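Local coordinates for protein DNA-binding transcriptional repressor YiaJ (Escherichia coli, PDB 1YSQ) that represses transcription of the yiaKLMNOPQRS operon, which may serve the use of 2,3-diketo-L-gulonate, and is represented here by its C-terminal IclR-type effector domain, at residues Thr28-Ser33 with Ser149-Thr154. Numbering follows the deposited sequence.
Sequences TINFSS and SISLST. With PO4 (phosphate ion), chain C; PO4 (phosphate ion), chain B.
Strands 28-35 and 146-153 pair antiparallel in the middle of the sheet of this GAF-like domain, and the hydrogen bonding is most regular at N30 and S149. Each of these residues donates its backbone N-H to the other's carbonyl; the bond from N30 N to S149 O is nearly straight (2.9 Å, 175°) and lies in the carbonyl plane. On the same face the N30 carboxamide, its CG anti to the backbone carbonyl carbon, sends OD1 across to two serines. S151 OG donates to a lone pair of N30 OD1 at 2.9 Å, in the plane of the amide, which helps fix the amide's rotation. S149 OG, in the crowded position between its own N and C (chi1 77°), lies 2.9 Å from N30 OD1 and 2.9 Å from O3 of a phosphate (chain B), while M69 packs on N30 and S149. The other face is apolar: I29 CD1 meets I150 CG1 at 3.8 Å, and helix 8-25 covers I29. At the T28 end a water links the strands, accepting from T28 N at 3.1 Å and lying 2.9 Å from S151 O. The phosphate, probably from the crystallisation liquor, is gripped mainly by S67 OG, A68 N and M69 N, so this buried polar face borders a site able to trap a small anion.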
loop_
_atom_site.group_PDB
_atom_site.type_symbol
_atom_site.label_atom_id
_atom_site.label_comp_id
_atom_site.label_asym_id
_atom_site.label_seq_id
_atom_site.Cartn_x
_atom_site.Cartn_y
_atom_site.Cartn_z
ATOM N N THR A 28 7.930 -6.223 -7.280
ATOM C CA THR A 28 7.996 -4.801 -6.901
ATOM C C THR A 28 7.608 -4.594 -5.441
ATOM O O THR A 28 6.517 -5.045 -5.025
ATOM C CB THR A 28 6.997 -4.002 -7.738
ATOM O OG1 THR A 28 7.334 -4.088 -9.137
ATOM C CG2 THR A 28 7.070 -2.472 -7.381
ATOM N N ILE A 29 8.467 -3.905 -4.685
ATOM C CA ILE A 29 8.152 -3.552 -3.305
ATOM C C ILE A 29 8.030 -2.042 -3.214
ATOM O O ILE A 29 8.935 -1.325 -3.630
ATOM C CB ILE A 29 9.234 -4.085 -2.303
ATOM C CG1 ILE A 29 9.501 -5.594 -2.487
ATOM C CG2 ILE A 29 8.872 -3.734 -0.833
ATOM C CD1 ILE A 29 8.276 -6.531 -2.434
ATOM N N ASN A 30 6.902 -1.571 -2.674
ATOM C CA ASN A 30 6.622 -0.140 -2.492
ATOM C C ASN A 30 6.543 0.168 -1.014
ATOM O O ASN A 30 6.015 -0.631 -0.230
ATOM C CB ASN A 30 5.256 0.235 -3.096
ATOM C CG ASN A 30 5.067 -0.302 -4.501
ATOM O OD1 ASN A 30 4.296 -1.240 -4.740
ATOM N ND2 ASN A 30 5.778 0.280 -5.436
ATOM N N PHE A 31 7.029 1.347 -0.646
ATOM C CA PHE A 31 6.969 1.788 0.749
ATOM C C PHE A 31 6.588 3.258 0.757
ATOM O O PHE A 31 7.287 4.095 0.175
ATOM C CB PHE A 31 8.331 1.572 1.414
ATOM C CG PHE A 31 8.354 1.869 2.884
ATOM C CD1 PHE A 31 7.557 1.151 3.775
ATOM C CD2 PHE A 31 9.205 2.836 3.392
ATOM C CE1 PHE A 31 7.585 1.427 5.159
ATOM C CE2 PHE A 31 9.239 3.104 4.782
ATOM C CZ PHE A 31 8.425 2.401 5.651
ATOM N N SER A 32 5.460 3.561 1.390
ATOM C CA SER A 32 4.952 4.922 1.403
ATOM C C SER A 32 4.799 5.479 2.812
ATOM O O SER A 32 4.797 4.718 3.793
ATOM C CB SER A 32 3.604 4.990 0.672
ATOM O OG SER A 32 2.575 4.452 1.505
ATOM N N SER A 33 4.689 6.811 2.889
ATOM C CA SER A 33 4.232 7.511 4.085
ATOM C C SER A 33 2.908 8.172 3.725
ATOM O O SER A 33 2.556 8.288 2.542
ATOM C CB SER A 33 5.251 8.571 4.533
ATOM O OG SER A 33 5.425 9.545 3.501
ATOM N N SER A 149 3.640 -2.239 0.158
ATOM C CA SER A 149 2.848 -3.004 -0.800
ATOM C C SER A 149 3.690 -3.807 -1.778
ATOM O O SER A 149 4.872 -3.510 -1.978
ATOM C CB SER A 149 1.842 -2.086 -1.525
ATOM O OG SER A 149 2.469 -1.298 -2.524
ATOM N N ILE A 150 3.088 -4.858 -2.338
ATOM C CA ILE A 150 3.701 -5.640 -3.408
ATOM C C ILE A 150 2.862 -5.430 -4.660
ATOM O O ILE A 150 1.641 -5.601 -4.608
ATOM C CB ILE A 150 3.721 -7.161 -3.054
ATOM C CG1 ILE A 150 4.599 -7.431 -1.822
ATOM C CG2 ILE A 150 4.180 -7.977 -4.283
ATOM C CD1 ILE A 150 4.549 -8.914 -1.292
ATOM N N SER A 151 3.493 -5.072 -5.789
ATOM C CA SER A 151 2.762 -4.973 -7.058
ATOM C C SER A 151 3.162 -6.146 -7.928
ATOM O O SER A 151 4.331 -6.551 -7.935
ATOM C CB SER A 151 3.077 -3.670 -7.828
ATOM O OG SER A 151 3.073 -2.514 -7.002
ATOM N N LEU A 152 2.193 -6.678 -8.669
ATOM C CA LEU A 152 2.433 -7.801 -9.566
ATOM C C LEU A 152 1.281 -7.893 -10.556
ATOM O O LEU A 152 0.255 -7.230 -10.372
ATOM C CB LEU A 152 2.594 -9.113 -8.776
ATOM C CG LEU A 152 1.371 -9.749 -8.101
ATOM C CD1 LEU A 152 1.717 -11.183 -7.677
ATOM C CD2 LEU A 152 0.870 -8.957 -6.904
ATOM N N SER A 153 1.447 -8.697 -11.608
ATOM C CA SER A 153 0.366 -8.909 -12.566
ATOM C C SER A 153 -0.794 -9.656 -11.904
ATOM O O SER A 153 -0.591 -10.555 -11.067
ATOM C CB SER A 153 0.848 -9.686 -13.804
ATOM O OG SER A 153 1.257 -10.995 -13.442
ATOM N N THR A 154 -2.013 -9.282 -12.290
ATOM C CA THR A 154 -3.212 -9.936 -11.788
ATOM C C THR A 154 -3.139 -11.436 -12.088
ATOM O O THR A 154 -3.527 -12.271 -11.269
ATOM C CB THR A 154 -4.425 -9.343 -12.479
ATOM O OG1 THR A 154 -4.415 -7.925 -12.283
ATOM C CG2 THR A 154 -5.718 -9.829 -11.803
HETATM P P PO4 C . 4.958 -10.842 -12.200
HETATM O O1 PO4 C . 5.489 -11.234 -13.552
HETATM O O2 PO4 C . 3.483 -10.607 -12.296
HETATM O O3 PO4 C . 5.323 -11.942 -11.251
HETATM O O4 PO4 C . 5.627 -9.571 -11.711
HETATM P P PO4 B . -0.396 1.012 -4.030
HETATM O O1 PO4 B . -1.643 0.536 -4.799
HETATM O O2 PO4 B . -0.625 1.060 -2.554
HETATM O O3 PO4 B . 0.816 0.153 -4.340
HETATM O O4 PO4 B . -0.126 2.424 -4.524
HETATM O O HOH W 1 6.442 -6.599 -9.976
#